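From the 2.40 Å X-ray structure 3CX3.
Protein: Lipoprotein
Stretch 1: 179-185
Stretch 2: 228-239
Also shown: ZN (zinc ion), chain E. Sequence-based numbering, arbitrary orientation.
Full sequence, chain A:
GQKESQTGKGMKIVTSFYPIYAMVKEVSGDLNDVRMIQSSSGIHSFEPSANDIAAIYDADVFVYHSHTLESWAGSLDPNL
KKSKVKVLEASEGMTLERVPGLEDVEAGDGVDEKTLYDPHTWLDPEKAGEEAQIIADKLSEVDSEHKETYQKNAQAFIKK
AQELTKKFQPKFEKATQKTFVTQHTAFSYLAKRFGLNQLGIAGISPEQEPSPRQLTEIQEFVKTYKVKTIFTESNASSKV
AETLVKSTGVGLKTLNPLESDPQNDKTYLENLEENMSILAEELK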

ATOM      1  N   THR A 179     -15.464 -14.071  -4.152  1.00 63.46           N
ATOM      2  CA  THR A 179     -15.699 -12.628  -4.157  1.00 59.87           C
ATOM      3  C   THR A 179     -15.628 -11.976  -2.781  1.00 57.15           C
ATOM      4  O   THR A 179     -16.013 -12.588  -1.780  1.00 56.40           O
ATOM      5  CB  THR A 179     -17.080 -12.291  -4.750  1.00 59.95           C
ATOM      6  OG1 THR A 179     -17.524 -13.353  -5.588  1.00 60.19           O
ATOM      7  CG2 THR A 179     -17.007 -11.035  -5.580  1.00 60.50           C
ATOM      8  N   PHE A 180     -15.134 -10.732  -2.750  1.00 53.67           N
ATOM      9  CA  PHE A 180     -15.254  -9.864  -1.565  1.00 50.51           C
ATOM     10  C   PHE A 180     -15.465  -8.396  -1.928  1.00 48.38           C
ATOM     11  O   PHE A 180     -15.142  -7.967  -3.030  1.00 47.77           O
ATOM     12  CB  PHE A 180     -14.090 -10.061  -0.558  1.00 50.14           C
ATOM     13  CG  PHE A 180     -12.722  -9.784  -1.124  1.00 49.85           C
ATOM     14  CD1 PHE A 180     -12.107 -10.691  -2.004  1.00 49.20           C
ATOM     15  CD2 PHE A 180     -12.034  -8.632  -0.771  1.00 47.92           C
ATOM     16  CE1 PHE A 180     -10.830 -10.446  -2.530  1.00 47.61           C
ATOM     17  CE2 PHE A 180     -10.761  -8.375  -1.298  1.00 48.89           C
ATOM     18  CZ  PHE A 180     -10.156  -9.304  -2.180  1.00 48.03           C
ATOM     19  N   VAL A 181     -16.030  -7.635  -0.994  1.00 46.66           N
ATOM     20  CA  VAL A 181     -16.223  -6.181  -1.182  1.00 44.55           C
ATOM     21  C   VAL A 181     -15.616  -5.302  -0.084  1.00 42.91           C
ATOM     22  O   VAL A 181     -15.849  -5.496   1.127  1.00 42.17           O
ATOM     23  CB  VAL A 181     -17.692  -5.770  -1.586  1.00 44.34           C
ATOM     24  CG1 VAL A 181     -18.678  -6.862  -1.289  1.00 44.15           C
ATOM     25  CG2 VAL A 181     -18.112  -4.454  -0.964  1.00 44.08           C
ATOM     26  N   THR A 182     -14.817  -4.343  -0.564  1.00 40.75           N
ATOM     27  CA  THR A 182     -13.930  -3.533   0.263  1.00 38.39           C
ATOM     28  C   THR A 182     -14.293  -2.079   0.103  1.00 38.33           C
ATOM     29  O   THR A 182     -14.977  -1.703  -0.859  1.00 38.99           O
ATOM     30  CB  THR A 182     -12.445  -3.676  -0.157  1.00 38.10           C
ATOM     31  OG1 THR A 182     -12.241  -3.009  -1.407  1.00 36.29           O
ATOM     32  CG2 THR A 182     -12.019  -5.121  -0.266  1.00 34.20           C
ATOM     33  N   GLN A 183     -13.800  -1.257   1.025  1.00 37.35           N
ATOM     34  CA  GLN A 183     -14.213   0.130   1.106  1.00 36.58           C
ATOM     35  C   GLN A 183     -13.785   0.995  -0.082  1.00 35.23           C
ATOM     36  O   GLN A 183     -14.605   1.762  -0.610  1.00 35.61           O
ATOM     37  CB  GLN A 183     -13.779   0.751   2.422  1.00 36.96           C
ATOM     38  CG  GLN A 183     -14.412   2.087   2.605  1.00 38.87           C
ATOM     39  CD  GLN A 183     -14.094   2.701   3.936  1.00 41.02           C
ATOM     40  OE1 GLN A 183     -14.599   2.270   4.982  1.00 40.76           O
ATOM     41  NE2 GLN A 183     -13.267   3.734   3.908  1.00 41.11           N
ATOM     42  N   HIS A 184     -12.513   0.903  -0.483  1.00 33.13           N
ATOM     43  CA  HIS A 184     -12.134   1.338  -1.836  1.00 30.69           C
ATOM     44  C   HIS A 184     -11.377   0.276  -2.616  1.00 30.63           C
ATOM     45  O   HIS A 184     -11.084  -0.782  -2.081  1.00 29.51           O
ATOM     46  CB  HIS A 184     -11.443   2.690  -1.835  1.00 29.42           C
ATOM     47  CG  HIS A 184      -9.991   2.662  -1.475  1.00 27.49           C
ATOM     48  ND1 HIS A 184      -9.543   2.543  -0.171  1.00 23.89           N
ATOM     49  CD2 HIS A 184      -8.886   2.835  -2.243  1.00 23.65           C
ATOM     50  CE1 HIS A 184      -8.223   2.606  -0.162  1.00 25.70           C
ATOM     51  NE2 HIS A 184      -7.799   2.774  -1.405  1.00 25.85           N
ATOM     52  N   THR A 185     -11.098   0.547  -3.884  1.00 31.45           N
ATOM     53  CA  THR A 185     -10.474  -0.457  -4.742  1.00 32.71           C
ATOM     54  C   THR A 185      -8.970  -0.588  -4.446  1.00 32.77           C
ATOM     55  O   THR A 185      -8.140  -0.045  -5.193  1.00 32.26           O
ATOM     56  CB  THR A 185     -10.680  -0.161  -6.268  1.00 32.63           C
ATOM     57  OG1 THR A 185     -12.058   0.136  -6.533  1.00 34.24           O
ATOM     58  CG2 THR A 185     -10.239  -1.343  -7.117  1.00 32.01           C
ATOM     59  N   LYS A 228     -21.348 -11.400   2.417  1.00 48.30           N
ATOM     60  CA  LYS A 228     -21.870 -11.443   3.776  1.00 48.13           C
ATOM     61  C   LYS A 228     -21.278 -10.336   4.621  1.00 48.63           C
ATOM     62  O   LYS A 228     -21.909  -9.844   5.552  1.00 47.81           O
ATOM     63  CB  LYS A 228     -21.524 -12.793   4.405  1.00 48.62           C
ATOM     64  CG  LYS A 228     -22.202 -14.000   3.743  1.00 50.14           C
ATOM     65  CD  LYS A 228     -21.716 -15.335   4.353  1.00 54.06           C
ATOM     66  CE  LYS A 228     -22.770 -16.472   4.154  1.00 55.91           C
ATOM     67  NZ  LYS A 228     -22.206 -17.829   4.564  1.00 56.00           N
ATOM     68  N   THR A 229     -20.054  -9.949   4.278  1.00 50.74           N
ATOM     69  CA  THR A 229     -19.316  -8.936   5.002  1.00 54.35           C
ATOM     70  C   THR A 229     -18.848  -7.901   3.991  1.00 55.16           C
ATOM     71  O   THR A 229     -18.261  -8.248   2.974  1.00 55.52           O
ATOM     72  CB  THR A 229     -18.093  -9.571   5.736  1.00 54.67           C
ATOM     73  OG1 THR A 229     -18.552 -10.520   6.713  1.00 56.10           O
ATOM     74  CG2 THR A 229     -17.245  -8.523   6.421  1.00 55.51           C
ATOM     75  N   ILE A 230     -19.145  -6.636   4.255  1.00 55.59           N
ATOM     76  CA  ILE A 230     -18.458  -5.570   3.556  1.00 55.33           C
ATOM     77  C   ILE A 230     -17.254  -5.219   4.432  1.00 54.86           C
ATOM     78  O   ILE A 230     -17.379  -5.119   5.658  1.00 54.69           O
ATOM     79  CB  ILE A 230     -19.379  -4.357   3.226  1.00 55.64           C
ATOM     80  CG1 ILE A 230     -20.245  -3.964   4.422  1.00 55.80           C
ATOM     81  CG2 ILE A 230     -20.291  -4.676   2.029  1.00 55.13           C
ATOM     82  CD1 ILE A 230     -21.099  -2.735   4.177  1.00 56.63           C
ATOM     83  N   PHE A 231     -16.083  -5.109   3.816  1.00 53.89           N
ATOM     84  CA  PHE A 231     -14.868  -4.796   4.551  1.00 53.54           C
ATOM     85  C   PHE A 231     -14.569  -3.288   4.547  1.00 54.26           C
ATOM     86  O   PHE A 231     -14.138  -2.733   3.536  1.00 53.82           O
ATOM     87  CB  PHE A 231     -13.671  -5.571   3.987  1.00 53.43           C
ATOM     88  CG  PHE A 231     -13.716  -7.052   4.238  1.00 52.34           C
ATOM     89  CD1 PHE A 231     -13.467  -7.572   5.512  1.00 52.60           C
ATOM     90  CD2 PHE A 231     -13.978  -7.940   3.190  1.00 51.85           C
ATOM     91  CE1 PHE A 231     -13.488  -8.966   5.743  1.00 52.02           C
ATOM     92  CE2 PHE A 231     -14.011  -9.337   3.404  1.00 51.49           C
ATOM     93  CZ  PHE A 231     -13.755  -9.846   4.683  1.00 51.92           C
ATOM     94  N   THR A 232     -14.801  -2.631   5.683  1.00 55.61           N
ATOM     95  CA  THR A 232     -14.448  -1.226   5.829  1.00 57.31           C
ATOM     96  C   THR A 232     -13.043  -1.085   6.366  1.00 58.06           C
ATOM     97  O   THR A 232     -12.375  -2.075   6.630  1.00 57.60           O
ATOM     98  CB  THR A 232     -15.401  -0.470   6.778  1.00 57.40           C
ATOM     99  OG1 THR A 232     -15.609  -1.230   7.976  1.00 58.67           O
ATOM    100  CG2 THR A 232     -16.722  -0.202   6.104  1.00 57.76           C
ATOM    101  N   GLU A 233     -12.597   0.161   6.490  1.00 59.96           N
ATOM    102  CA  GLU A 233     -11.430   0.500   7.294  1.00 62.25           C
ATOM    103  C   GLU A 233     -11.889   1.252   8.541  1.00 63.99           C
ATOM    104  O   GLU A 233     -13.086   1.448   8.765  1.00 63.97           O
ATOM    105  CB  GLU A 233     -10.458   1.378   6.508  1.00 61.98           C
ATOM    106  CG  GLU A 233     -10.152   0.920   5.089  1.00 62.61           C
ATOM    107  CD  GLU A 233     -10.077   2.097   4.124  1.00 64.16           C
ATOM    108  OE1 GLU A 233     -10.242   3.244   4.599  1.00 66.16           O
ATOM    109  OE2 GLU A 233      -9.867   1.889   2.904  1.00 62.79           O
ATOM    110  N   SER A 234     -10.932   1.655   9.368  1.00 66.99           N
ATOM    111  CA  SER A 234     -11.210   2.600  10.448  1.00 69.68           C
ATOM    112  C   SER A 234     -11.499   3.921   9.760  1.00 70.94           C
ATOM    113  O   SER A 234     -12.648   4.376   9.727  1.00 70.97           O
ATOM    114  CB  SER A 234     -10.007   2.749  11.383  1.00 69.61           C
ATOM    115  OG  SER A 234     -10.103   3.960  12.124  1.00 70.75           O
ATOM    116  N   ASN A 235     -10.418   4.507   9.227  1.00 72.30           N
ATOM    117  CA  ASN A 235     -10.427   5.580   8.234  1.00 73.04           C
ATOM    118  C   ASN A 235     -11.856   5.935   7.858  1.00 73.49           C
ATOM    119  O   ASN A 235     -12.377   5.498   6.820  1.00 73.07           O
ATOM    120  CB  ASN A 235      -9.586   5.168   7.008  1.00 73.36           C
ATOM    121  CG  ASN A 235      -8.232   4.507   7.395  1.00 74.13           C
ATOM    122  OD1 ASN A 235      -7.725   3.625   6.685  1.00 73.45           O
ATOM    123  ND2 ASN A 235      -7.650   4.942   8.517  1.00 75.19           N
ATOM    124  N   ALA A 236     -12.445   6.756   8.740  1.00 74.21           N
ATOM    125  CA  ALA A 236     -13.895   6.901   8.946  1.00 74.49           C
ATOM    126  C   ALA A 236     -14.697   7.074   7.689  1.00 74.24           C
ATOM    127  O   ALA A 236     -15.765   6.476   7.559  1.00 74.50           O
ATOM    128  CB  ALA A 236     -14.202   8.041   9.933  1.00 74.50           C
ATOM    129  N   SER A 237     -14.168   7.880   6.772  1.00 73.09           N
ATOM    130  CA  SER A 237     -14.839   8.225   5.524  1.00 71.81           C
ATOM    131  C   SER A 237     -15.239   7.032   4.628  1.00 70.51           C
ATOM    132  O   SER A 237     -14.838   6.939   3.463  1.00 70.43           O
ATOM    133  CB  SER A 237     -14.024   9.267   4.736  1.00 72.06           C
ATOM    134  OG  SER A 237     -12.963   8.653   4.025  1.00 71.74           O
ATOM    135  N   SER A 238     -16.011   6.111   5.199  1.00 68.47           N
ATOM    136  CA  SER A 238     -17.103   5.484   4.459  1.00 66.58           C
ATOM    137  C   SER A 238     -18.318   5.228   5.338  1.00 65.94           C
ATOM    138  O   SER A 238     -18.480   4.170   5.948  1.00 65.39           O
ATOM    139  CB  SER A 238     -16.706   4.243   3.666  1.00 66.57           C
ATOM    140  OG  SER A 238     -17.610   4.033   2.587  1.00 64.88           O
ATOM    141  N   LYS A 239     -19.144   6.260   5.405  1.00 65.68           N
ATOM    142  CA  LYS A 239     -20.534   6.112   5.719  1.00 66.06           C
ATOM    143  C   LYS A 239     -21.145   5.354   4.551  1.00 65.32           C
ATOM    144  O   LYS A 239     -22.001   4.494   4.731  1.00 65.39           O
ATOM    145  CB  LYS A 239     -21.170   7.492   5.856  1.00 66.27           C
ATOM    146  CG  LYS A 239     -21.119   8.067   7.268  1.00 68.77           C
ATOM    147  CD  LYS A 239     -19.744   7.900   7.955  1.00 71.35           C
ATOM    148  CE  LYS A 239     -19.885   7.961   9.481  1.00 72.74           C
ATOM    149  NZ  LYS A 239     -20.629   6.785  10.054  1.00 72.56           N
TER
HETATM  150 ZN    ZN E 314      -5.812   3.134  -1.910  1.00 36.87          ZN
HETATM  151  O   HOH W   1     -16.513  -8.918   1.418  1.00 38.34           O

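A strand around Val181 and the strand 230-232 run side by side in the same direction, with 30° between their axes and a closest approach of 4.8 Å. Thr182 pairs with Phe231 in a parallel bridge, their CA atoms 4.6 Å apart. The firmest link is the hydrogen bond from Phe231 N to Val181 O, 2.7 Å long and almost straight at 176°. Next along the chain, Gln183 N lies 2.9 Å from Phe231 O. The same carbonyl receives a CA-H...O contact from Thr182, with Thr182 CA to Phe231 O at 3.4 Å. At the other end, a water joins the backbones. It accepts from Val181 N at 2.8 Å and donates to Thr229 O at 2.4 Å, which is very short. It links two backbone atoms that are too far apart to bond directly.

Val181 CG2 meets Ile230 CG2 at 3.7 Å. Phe180 CB approaches the edge of the Phe231 ring, 4.0 Å from Phe231 CE2.

The chain turns a corner at Gln183, whose CA-to-CB bond points toward the second stretch. It is the most covered residue in the contact. Gln183 OE1 accepts a hydrogen bond from Glu233 N at 3.3 Å. Gln183 NE2 is 3.1 Å from Glu233 OE1, but the angle is too poor for a hydrogen bond. Gln183 CD lies 3.0 Å from Ser238 CB, closer than two carbons normally come, so this pair is best read as strain in the model.

The CA-to-CB bond of Glu233 points sideways, but the end of its side chain comes nearer the first stretch. There Glu233 OE2 accepts a hydrogen bond from His184 ND1 at 3.2 Å, near the plane of the imidazole. The angle of 138° is well short of straight. The other ring nitrogen, His184 NE2, binds the zinc ion at 2.1 Å. The carboxylate thus meets the ring at the nitrogen not used by the metal. Within the first stretch, Thr182 OG1 donates to His184 O at 2.6 Å.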